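Local coordinates for cell division protein FtsZ 1 (Methanocaldococcus jannaschii, PDB 2VAP) that binds GTP and, as a GTP-hydrolysing tubulin homologue, probably polymerises into the Z ring that marks the site of cell division, at residues Thr159-Met164 with Val168-Ala173; Val223-Lys228 with Ile232-Ala237; Glu302-Val307 with Ile317-Thr322. All coordinates share one frame; numbering follows the deposited sequence.

Interaction 1. Residues Thr159-Met164 with Val168-Ala173; sequences TLPFVM and VRMKNA. With GDP (guanosine-5'-diphosphate), chain B.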
loop_
_atom_site.group_PDB
_atom_site.type_symbol
_atom_site.label_atom_id
_atom_site.label_comp_id
_atom_site.label_asym_id
_atom_site.label_seq_id
_atom_site.Cartn_x
_atom_site.Cartn_y
_atom_site.Cartn_z
ATOM N N THR A 159 -8.098 1.570 2.157
ATOM C CA THR A 159 -9.134 0.674 2.659
ATOM C C THR A 159 -10.530 1.194 2.344
ATOM O O THR A 159 -10.745 2.404 2.236
ATOM C CB THR A 159 -9.036 0.444 4.186
ATOM O OG1 THR A 159 -9.210 1.687 4.877
ATOM C CG2 THR A 159 -7.694 -0.169 4.561
ATOM N N LEU A 160 -11.468 0.265 2.188
ATOM C CA LEU A 160 -12.887 0.591 2.158
ATOM C C LEU A 160 -13.466 0.268 3.536
ATOM O O LEU A 160 -13.012 -0.676 4.182
ATOM C CB LEU A 160 -13.608 -0.204 1.066
ATOM C CG LEU A 160 -13.250 0.094 -0.394
ATOM C CD1 LEU A 160 -13.940 -0.899 -1.311
ATOM C CD2 LEU A 160 -13.602 1.526 -0.792
ATOM N N PRO A 161 -14.461 1.052 3.993
ATOM C CA PRO A 161 -14.981 0.911 5.357
ATOM C C PRO A 161 -15.718 -0.406 5.620
ATOM O O PRO A 161 -16.126 -1.091 4.679
ATOM C CB PRO A 161 -15.953 2.091 5.483
ATOM C CG PRO A 161 -16.362 2.394 4.094
ATOM C CD PRO A 161 -15.152 2.125 3.255
ATOM N N PHE A 162 -15.868 -0.746 6.900
ATOM C CA PHE A 162 -16.703 -1.866 7.324
ATOM C C PHE A 162 -18.164 -1.543 7.032
ATOM O O PHE A 162 -18.560 -0.376 7.056
ATOM C CB PHE A 162 -16.548 -2.121 8.826
ATOM C CG PHE A 162 -15.160 -2.522 9.248
ATOM C CD1 PHE A 162 -14.751 -3.850 9.173
ATOM C CD2 PHE A 162 -14.272 -1.577 9.750
ATOM C CE1 PHE A 162 -13.473 -4.230 9.583
ATOM C CE2 PHE A 162 -12.991 -1.947 10.159
ATOM C CZ PHE A 162 -12.591 -3.276 10.073
ATOM N N VAL A 163 -18.966 -2.575 6.771
ATOM C CA VAL A 163 -20.395 -2.392 6.499
ATOM C C VAL A 163 -21.117 -1.699 7.665
ATOM O O VAL A 163 -21.997 -0.863 7.443
ATOM C CB VAL A 163 -21.090 -3.732 6.121
ATOM C CG1 VAL A 163 -22.609 -3.593 6.132
ATOM C CG2 VAL A 163 -20.620 -4.202 4.750
ATOM N N MET A 164 -20.722 -2.024 8.896
ATOM C CA MET A 164 -21.371 -1.458 10.084
ATOM C C MET A 164 -21.140 0.050 10.258
ATOM O O MET A 164 -21.774 0.687 11.104
ATOM C CB MET A 164 -20.985 -2.232 11.354
ATOM C CG MET A 164 -19.585 -1.965 11.885
ATOM S SD MET A 164 -19.359 -2.639 13.545
ATOM C CE MET A 164 -19.207 -4.385 13.190
ATOM N N VAL A 168 -23.581 5.842 4.039
ATOM C CA VAL A 168 -22.972 7.129 3.680
ATOM C C VAL A 168 -21.448 7.006 3.576
ATOM O O VAL A 168 -20.848 7.479 2.605
ATOM C CB VAL A 168 -23.372 8.257 4.677
ATOM C CG1 VAL A 168 -22.590 9.541 4.405
ATOM C CG2 VAL A 168 -24.870 8.533 4.604
ATOM N N ARG A 169 -20.840 6.357 4.569
ATOM C CA ARG A 169 -19.394 6.121 4.591
ATOM C C ARG A 169 -18.923 5.343 3.362
ATOM O O ARG A 169 -17.923 5.708 2.742
ATOM C CB ARG A 169 -18.985 5.392 5.876
ATOM C CG ARG A 169 -18.932 6.277 7.117
ATOM C CD ARG A 169 -17.527 6.801 7.378
ATOM N NE ARG A 169 -17.530 7.950 8.281
ATOM C CZ ARG A 169 -16.441 8.501 8.812
ATOM N NH1 ARG A 169 -15.235 8.010 8.548
ATOM N NH2 ARG A 169 -16.557 9.546 9.619
ATOM N N MET A 170 -19.652 4.285 3.009
ATOM C CA MET A 170 -19.302 3.461 1.849
ATOM C C MET A 170 -19.489 4.214 0.530
ATOM O O MET A 170 -18.635 4.130 -0.355
ATOM C CB MET A 170 -20.092 2.146 1.848
ATOM C CG MET A 170 -19.735 1.189 0.706
ATOM S SD MET A 170 -17.996 0.693 0.652
ATOM C CE MET A 170 -17.951 -0.547 1.942
ATOM N N LYS A 171 -20.596 4.948 0.409
ATOM C CA LYS A 171 -20.866 5.758 -0.782
ATOM C C LYS A 171 -19.764 6.793 -1.003
ATOM O O LYS A 171 -19.246 6.927 -2.113
ATOM C CB LYS A 171 -22.236 6.440 -0.682
ATOM C CG LYS A 171 -22.661 7.183 -1.944
ATOM C CD LYS A 171 -23.985 7.907 -1.744
ATOM C CE LYS A 171 -24.366 8.732 -2.968
ATOM N NZ LYS A 171 -24.729 7.887 -4.140
ATOM N N ASN A 172 -19.407 7.511 0.061
ATOM C CA ASN A 172 -18.304 8.472 0.017
ATOM C C ASN A 172 -16.980 7.811 -0.369
ATOM O O ASN A 172 -16.244 8.332 -1.209
ATOM C CB ASN A 172 -18.171 9.214 1.353
ATOM C CG ASN A 172 -19.259 10.263 1.562
ATOM O OD1 ASN A 172 -19.454 10.751 2.676
ATOM N ND2 ASN A 172 -19.969 10.616 0.494
ATOM N N ALA A 173 -16.699 6.657 0.233
ATOM C CA ALA A 173 -15.483 5.891 -0.056
ATOM C C ALA A 173 -15.383 5.484 -1.524
ATOM O O ALA A 173 -14.317 5.594 -2.133
ATOM C CB ALA A 173 -15.412 4.659 0.832
HETATM P PB GDP B . -10.786 11.278 7.908
HETATM O O1B GDP B . -11.852 12.330 7.716
HETATM O O2B GDP B . -9.768 11.771 8.910
HETATM O O3B GDP B . -10.115 11.004 6.585
HETATM O O3A GDP B . -11.508 9.946 8.451
HETATM P PA GDP B . -10.734 8.736 9.182
HETATM O O1A GDP B . -9.345 8.534 8.629
HETATM O O2A GDP B . -10.712 8.930 10.680
HETATM O "O5'" GDP B . -11.664 7.478 8.819
HETATM C "C5'" GDP B . -11.919 7.146 7.457
HETATM C "C4'" GDP B . -12.082 5.640 7.331
HETATM O "O4'" GDP B . -10.909 4.978 7.815
HETATM C "C3'" GDP B . -13.240 5.129 8.172
HETATM O "O3'" GDP B . -14.448 5.054 7.409
HETATM C "C2'" GDP B . -12.771 3.775 8.666
HETATM O "O2'" GDP B . -13.172 2.746 7.759
HETATM C "C1'" GDP B . -11.255 3.868 8.648
HETATM N N9 GDP B . -10.691 4.064 10.012
HETATM C C8 GDP B . -11.156 4.863 10.997
HETATM N N7 GDP B . -10.371 4.787 12.105
HETATM C C5 GDP B . -9.373 3.924 11.831
HETATM C C6 GDP B . -8.192 3.378 12.547
HETATM O O6 GDP B . -7.935 3.722 13.720
HETATM N N1 GDP B . -7.408 2.501 11.895
HETATM C C2 GDP B . -7.658 2.109 10.628
HETATM N N2 GDP B . -6.825 1.222 10.032
HETATM N N3 GDP B . -8.719 2.569 9.918
HETATM C C4 GDP B . -9.591 3.457 10.454
#
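The ring of P161 is sandwiched between the helix segment 168-173 and GDP, with the ribose hydroxyls over one face, the M170 methyl over the other and A173 CB at the CD edge. CD presses on that alanine methyl, 3.5 Å from A173 CB, while CG lies over the helix backbone, 3.8 Å from M170 CA. CB comes within 3.7 Å of GDP O2'. M170 covers the face opposite the ribose: its CG is anti to the backbone N (chi1 -177°) and the chain then bends at chi2 and chi3, which folds the thioether back across the ring at an oblique angle. The methyl CE arrives 3.3 Å from P161 O and also touches P161 CG. A173 CB has a second neighbour in L160 CD2, at 4.0 Å. This is the strand-to-helix turn of a beta-alpha-beta unit, strand 153-160, helix 167-181 and strand 186-191, in the GTPase domain shared by FtsZ and tubulin, and it carries part of the nucleotide pocket. R169, an experimentally identified GTP-binding residue, starts toward the proline, but a bend at chi2 (-95°) swings its guanidinium along the ribose. NH1 gives GDP O3' a weak hydrogen bond of 3.3 Å. Without the CG and CD of P161, as in an alanine here, the A173 methyl and the M170 thioether would probably lose the surface they pack on, and the loop under the ribose would be freer to flex. OE2 of E165, which also bonds GDP, accepts a hydrogen bond from F162 N.

Interaction 2. Residues Val223-Lys228 with Ile232-Ala237; sequences VELITK and INVDFA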
loop_
_atom_site.group_PDB
_atom_site.type_symbol
_atom_site.label_atom_id
_atom_site.label_comp_id
_atom_site.label_asym_id
_atom_site.label_seq_id
_atom_site.Cartn_x
_atom_site.Cartn_y
_atom_site.Cartn_z
ATOM N N VAL A 223 6.903 -1.283 -0.229
ATOM C CA VAL A 223 8.062 -0.387 -0.206
ATOM C C VAL A 223 9.362 -1.176 -0.042
ATOM O O VAL A 223 10.300 -1.011 -0.827
ATOM C CB VAL A 223 7.949 0.680 0.922
ATOM C CG1 VAL A 223 9.266 1.437 1.099
ATOM C CG2 VAL A 223 6.821 1.655 0.629
ATOM N N GLU A 224 9.400 -2.043 0.967
ATOM C CA GLU A 224 10.627 -2.758 1.327
ATOM C C GLU A 224 10.987 -3.892 0.362
ATOM O O GLU A 224 12.124 -4.373 0.355
ATOM C CB GLU A 224 10.579 -3.225 2.787
ATOM C CG GLU A 224 10.594 -2.053 3.776
ATOM C CD GLU A 224 10.746 -2.467 5.230
ATOM O OE1 GLU A 224 10.479 -3.639 5.569
ATOM O OE2 GLU A 224 11.128 -1.598 6.044
ATOM N N LEU A 225 10.024 -4.296 -0.464
ATOM C CA LEU A 225 10.301 -5.178 -1.597
ATOM C C LEU A 225 11.374 -4.544 -2.489
ATOM O O LEU A 225 12.228 -5.241 -3.040
ATOM C CB LEU A 225 9.017 -5.442 -2.394
ATOM C CG LEU A 225 9.060 -6.379 -3.604
ATOM C CD1 LEU A 225 9.311 -7.820 -3.185
ATOM C CD2 LEU A 225 7.763 -6.275 -4.387
ATOM N N ILE A 226 11.327 -3.216 -2.601
ATOM C CA ILE A 226 12.291 -2.444 -3.381
ATOM C C ILE A 226 13.501 -2.008 -2.545
ATOM O O ILE A 226 14.645 -2.149 -2.984
ATOM C CB ILE A 226 11.627 -1.184 -4.011
ATOM C CG1 ILE A 226 10.353 -1.568 -4.775
ATOM C CG2 ILE A 226 12.611 -0.440 -4.918
ATOM C CD1 ILE A 226 9.406 -0.411 -5.045
ATOM N N THR A 227 13.244 -1.500 -1.339
ATOM C CA THR A 227 14.260 -0.759 -0.574
ATOM C C THR A 227 15.113 -1.580 0.395
ATOM O O THR A 227 16.265 -1.229 0.652
ATOM C CB THR A 227 13.632 0.402 0.232
ATOM O OG1 THR A 227 12.737 -0.125 1.219
ATOM C CG2 THR A 227 12.879 1.360 -0.681
ATOM N N LYS A 228 14.543 -2.649 0.944
ATOM C CA LYS A 228 15.206 -3.411 2.003
ATOM C C LYS A 228 16.239 -4.389 1.454
ATOM O O LYS A 228 16.076 -4.933 0.359
ATOM C CB LYS A 228 14.167 -4.148 2.858
ATOM C CG LYS A 228 14.710 -4.772 4.139
ATOM C CD LYS A 228 13.589 -5.335 4.995
ATOM C CE LYS A 228 14.133 -5.994 6.253
ATOM N NZ LYS A 228 13.041 -6.399 7.181
ATOM N N ILE A 232 16.776 -11.830 -2.244
ATOM C CA ILE A 232 16.505 -11.424 -3.618
ATOM C C ILE A 232 15.947 -10.005 -3.604
ATOM O O ILE A 232 14.826 -9.772 -3.137
ATOM C CB ILE A 232 15.496 -12.382 -4.312
ATOM C CG1 ILE A 232 16.033 -13.821 -4.345
ATOM C CG2 ILE A 232 15.121 -11.877 -5.716
ATOM C CD1 ILE A 232 17.321 -14.015 -5.135
ATOM N N ASN A 233 16.740 -9.061 -4.101
ATOM C CA ASN A 233 16.306 -7.673 -4.213
ATOM C C ASN A 233 15.634 -7.420 -5.557
ATOM O O ASN A 233 15.907 -8.116 -6.537
ATOM C CB ASN A 233 17.485 -6.715 -4.018
ATOM C CG ASN A 233 17.055 -5.252 -3.950
ATOM O OD1 ASN A 233 17.629 -4.398 -4.624
ATOM N ND2 ASN A 233 16.044 -4.961 -3.133
ATOM N N VAL A 234 14.753 -6.424 -5.590
ATOM C CA VAL A 234 13.999 -6.098 -6.794
ATOM C C VAL A 234 14.440 -4.758 -7.381
ATOM O O VAL A 234 14.602 -3.769 -6.660
ATOM C CB VAL A 234 12.472 -6.086 -6.530
ATOM C CG1 VAL A 234 11.711 -5.942 -7.832
ATOM C CG2 VAL A 234 12.040 -7.361 -5.816
ATOM N N ASP A 235 14.650 -4.755 -8.694
ATOM C CA ASP A 235 14.974 -3.554 -9.454
ATOM C C ASP A 235 13.711 -2.710 -9.594
ATOM O O ASP A 235 12.647 -3.233 -9.936
ATOM C CB ASP A 235 15.500 -3.963 -10.837
ATOM C CG ASP A 235 16.075 -2.797 -11.638
ATOM O OD1 ASP A 235 16.780 -3.072 -12.632
ATOM O OD2 ASP A 235 15.829 -1.619 -11.297
ATOM N N PHE A 236 13.832 -1.410 -9.328
ATOM C CA PHE A 236 12.707 -0.481 -9.477
ATOM C C PHE A 236 12.106 -0.533 -10.883
ATOM O O PHE A 236 10.894 -0.378 -11.050
ATOM C CB PHE A 236 13.124 0.952 -9.121
ATOM C CG PHE A 236 12.040 1.975 -9.345
ATOM C CD1 PHE A 236 10.855 1.931 -8.612
ATOM C CD2 PHE A 236 12.209 2.988 -10.284
ATOM C CE1 PHE A 236 9.852 2.878 -8.817
ATOM C CE2 PHE A 236 11.212 3.940 -10.496
ATOM C CZ PHE A 236 10.032 3.883 -9.761
ATOM N N ALA A 237 12.960 -0.764 -11.881
ATOM C CA ALA A 237 12.528 -0.912 -13.271
ATOM C C ALA A 237 11.527 -2.055 -13.445
ATOM O O ALA A 237 10.562 -1.929 -14.202
ATOM C CB ALA A 237 13.734 -1.114 -14.180
HETATM O O HOH W 1 14.428 -6.259 -1.289
HETATM O O HOH W 2 12.950 -8.323 -1.801
#
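This is a helix-end contact, part polar and part apolar: the last turn of helix 204-227 is met by the loop that leaves it and doubles back before helix 236-243. N233 supplies the direct polar link. Its ND2 donates to I226 O at 3.1 Å in a nearly straight bond (168°), with the acceptor almost in the amide plane of N233 but the donor standing 55° above the plane of the carbonyl. The same ND2 gives a hydrogen bond to water 1 at 2.8 Å. That water lies 2.7 Å from K228 O and also within bonding distance of L225 O, placing it between the terminal carbonyls and the loop. Water 2 is 2.7 Å from I232 O and only weakly linked to L225 O. Beside this polar group, V234 points at the helix. Its CG2, anti to the carbonyl carbon, rests 3.5 Å from L225 O and 3.8 Å from L225 CD1. I226 turns the other way, and its CG2 makes a looser contact with F236 CB. D235 opens the next helix as N-cap, its OD2 accepting from A237 N at 3.1 Å. N233 to D235 lie in the synergy loop, which runs from the central helix into helix 236-243, has its counterpart in tubulin, and in filaments of this family reaches toward the nucleotide of the neighbouring subunit.

Interaction 3. Residues Glu302-Val307 with Ile317-Thr322; sequences EVVATV and IIWGAT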
loop_
_atom_site.group_PDB
_atom_site.type_symbol
_atom_site.label_atom_id
_atom_site.label_comp_id
_atom_site.label_asym_id
_atom_site.label_seq_id
_atom_site.Cartn_x
_atom_site.Cartn_y
_atom_site.Cartn_z
ATOM N N GLU A 302 9.442 -21.809 -4.096
ATOM C CA GLU A 302 8.222 -22.601 -3.910
ATOM C C GLU A 302 6.980 -21.707 -3.884
ATOM O O GLU A 302 5.956 -22.039 -4.486
ATOM C CB GLU A 302 8.313 -23.437 -2.627
ATOM C CG GLU A 302 7.184 -24.451 -2.449
ATOM C CD GLU A 302 7.345 -25.321 -1.210
ATOM O OE1 GLU A 302 7.952 -24.862 -0.216
ATOM O OE2 GLU A 302 6.854 -26.469 -1.227
ATOM N N VAL A 303 7.086 -20.573 -3.190
ATOM C CA VAL A 303 6.006 -19.586 -3.111
ATOM C C VAL A 303 5.661 -19.037 -4.499
ATOM O O VAL A 303 4.492 -19.029 -4.895
ATOM C CB VAL A 303 6.365 -18.425 -2.135
ATOM C CG1 VAL A 303 5.328 -17.305 -2.197
ATOM C CG2 VAL A 303 6.504 -18.943 -0.708
ATOM N N VAL A 304 6.685 -18.601 -5.233
ATOM C CA VAL A 304 6.507 -18.016 -6.566
ATOM C C VAL A 304 5.916 -19.021 -7.559
ATOM O O VAL A 304 5.021 -18.679 -8.335
ATOM C CB VAL A 304 7.832 -17.427 -7.120
ATOM C CG1 VAL A 304 7.604 -16.737 -8.462
ATOM C CG2 VAL A 304 8.435 -16.445 -6.129
ATOM N N ALA A 305 6.412 -20.258 -7.519
ATOM C CA ALA A 305 5.922 -21.328 -8.394
ATOM C C ALA A 305 4.442 -21.630 -8.156
ATOM O O ALA A 305 3.692 -21.864 -9.108
ATOM C CB ALA A 305 6.760 -22.588 -8.215
ATOM N N THR A 306 4.034 -21.614 -6.888
ATOM C CA THR A 306 2.643 -21.855 -6.503
ATOM C C THR A 306 1.725 -20.742 -7.018
ATOM O O THR A 306 0.648 -21.017 -7.551
ATOM C CB THR A 306 2.498 -22.021 -4.968
ATOM O OG1 THR A 306 3.388 -23.046 -4.509
ATOM C CG2 THR A 306 1.070 -22.401 -4.587
ATOM N N VAL A 307 2.163 -19.492 -6.864
ATOM C CA VAL A 307 1.413 -18.338 -7.366
ATOM C C VAL A 307 1.308 -18.376 -8.892
ATOM O O VAL A 307 0.228 -18.164 -9.450
ATOM C CB VAL A 307 2.034 -16.993 -6.897
ATOM C CG1 VAL A 307 1.358 -15.809 -7.580
ATOM C CG2 VAL A 307 1.930 -16.850 -5.387
ATOM N N ILE A 317 4.944 -11.618 -13.277
ATOM C CA ILE A 317 5.159 -11.784 -11.842
ATOM C C ILE A 317 6.550 -11.307 -11.426
ATOM O O ILE A 317 7.561 -11.749 -11.979
ATOM C CB ILE A 317 4.926 -13.254 -11.405
ATOM C CG1 ILE A 317 3.473 -13.664 -11.675
ATOM C CG2 ILE A 317 5.271 -13.447 -9.930
ATOM C CD1 ILE A 317 3.245 -15.159 -11.748
ATOM N N ILE A 318 6.581 -10.396 -10.456
ATOM C CA ILE A 318 7.828 -9.889 -9.886
ATOM C C ILE A 318 7.882 -10.262 -8.404
ATOM O O ILE A 318 6.895 -10.108 -7.686
ATOM C CB ILE A 318 7.960 -8.352 -10.085
ATOM C CG1 ILE A 318 8.095 -7.999 -11.577
ATOM C CG2 ILE A 318 9.123 -7.780 -9.277
ATOM C CD1 ILE A 318 9.285 -8.629 -12.305
ATOM N N TRP A 319 9.035 -10.751 -7.955
ATOM C CA TRP A 319 9.159 -11.293 -6.602
ATOM C C TRP A 319 10.456 -10.906 -5.895
ATOM O O TRP A 319 11.474 -10.631 -6.533
ATOM C CB TRP A 319 9.023 -12.817 -6.634
ATOM C CG TRP A 319 10.193 -13.511 -7.268
ATOM C CD1 TRP A 319 10.461 -13.615 -8.603
ATOM C CD2 TRP A 319 11.253 -14.196 -6.591
ATOM N NE1 TRP A 319 11.623 -14.320 -8.800
ATOM C CE2 TRP A 319 12.129 -14.691 -7.582
ATOM C CE3 TRP A 319 11.547 -14.444 -5.244
ATOM C CZ2 TRP A 319 13.282 -15.416 -7.269
ATOM C CZ3 TRP A 319 12.692 -15.168 -4.932
ATOM C CH2 TRP A 319 13.543 -15.648 -5.944
ATOM N N GLY A 320 10.400 -10.894 -4.568
ATOM C CA GLY A 320 11.573 -10.667 -3.733
ATOM C C GLY A 320 11.482 -11.461 -2.444
ATOM O O GLY A 320 10.419 -11.985 -2.101
ATOM N N ALA A 321 12.602 -11.554 -1.735
ATOM C CA ALA A 321 12.657 -12.265 -0.461
ATOM C C ALA A 321 13.573 -11.537 0.514
ATOM O O ALA A 321 14.713 -11.212 0.178
ATOM C CB ALA A 321 13.121 -13.702 -0.667
ATOM N N THR A 322 13.060 -11.269 1.714
ATOM C CA THR A 322 13.817 -10.557 2.747
ATOM C C THR A 322 13.706 -11.248 4.102
ATOM O O THR A 322 12.765 -12.007 4.352
ATOM C CB THR A 322 13.345 -9.090 2.915
ATOM O OG1 THR A 322 11.981 -9.067 3.361
ATOM C CG2 THR A 322 13.477 -8.309 1.610
#
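W319 on strand 317-322 lays its indole against V304 of the helix segment 302-307, and meets it from CB out to CE3. Its CB lies 3.7 Å from V304 CG2. A chi1 of 70° puts CG between the backbone N and the carbonyl carbon, which turns one face of the indole to the helix. CG and CD2 are then both 3.6 Å from V304 CG2, and CE3 follows at 3.8 Å. The methyl stands 3.4 Å above the ring plane, offset toward the rim, a CH-pi type of packing in which the two side chains cross at about a right angle. The helix and strand belong to the beta-alpha-beta crossover of strand 284-291, helix 297-310 and strand 316-323 in the C-terminal domain, where strand 316-323 lies at the edge of a mixed four-stranded sheet. L297 and A300, earlier on the same helix, also touch the indole. At its far corner, CH2 meets I232 CG1 at 3.5 Å, on the other side of the ring plane from V304, so the two faces of the indole are met by different parts of the fold, the near part by the helix and the far corner by the loop 232-237. V304 divides its two methyls between neighbours: with CG1 anti to its backbone N, that branch goes to I317 CG2, 4.3 Å away, and leaves CG2 for the tryptophan. V307, one turn on, also leans toward the sheet, where it packs on I287. Within the helix, E302 O accepts from both T306 N and T306 OG1, which approach from opposite faces of its plane.

In the fold
From the N terminus, interaction 1 comes first and closes the short connection from strand 153-160 to helix 167-181 at the nucleotide, with three residues between its segments. Interaction 2 closes the loop from helix 204-227 to helix 236-243, again with three residues between its segments. Interaction 3 spans nine residues, joining helix 297-310 to strand 316-323. The three follow in series, and none nests in or crosses another. Interaction 1 stands apart, its centre about 32 Å and about 33 Å from the centres of interactions 2 and 3. The latter two touch: I232 O and A321 N, 3.2 Å apart, probably hydrogen-bond, and V234 CG1 packs on I318 CG2, joining the loop after the long helix to the C-terminal sheet.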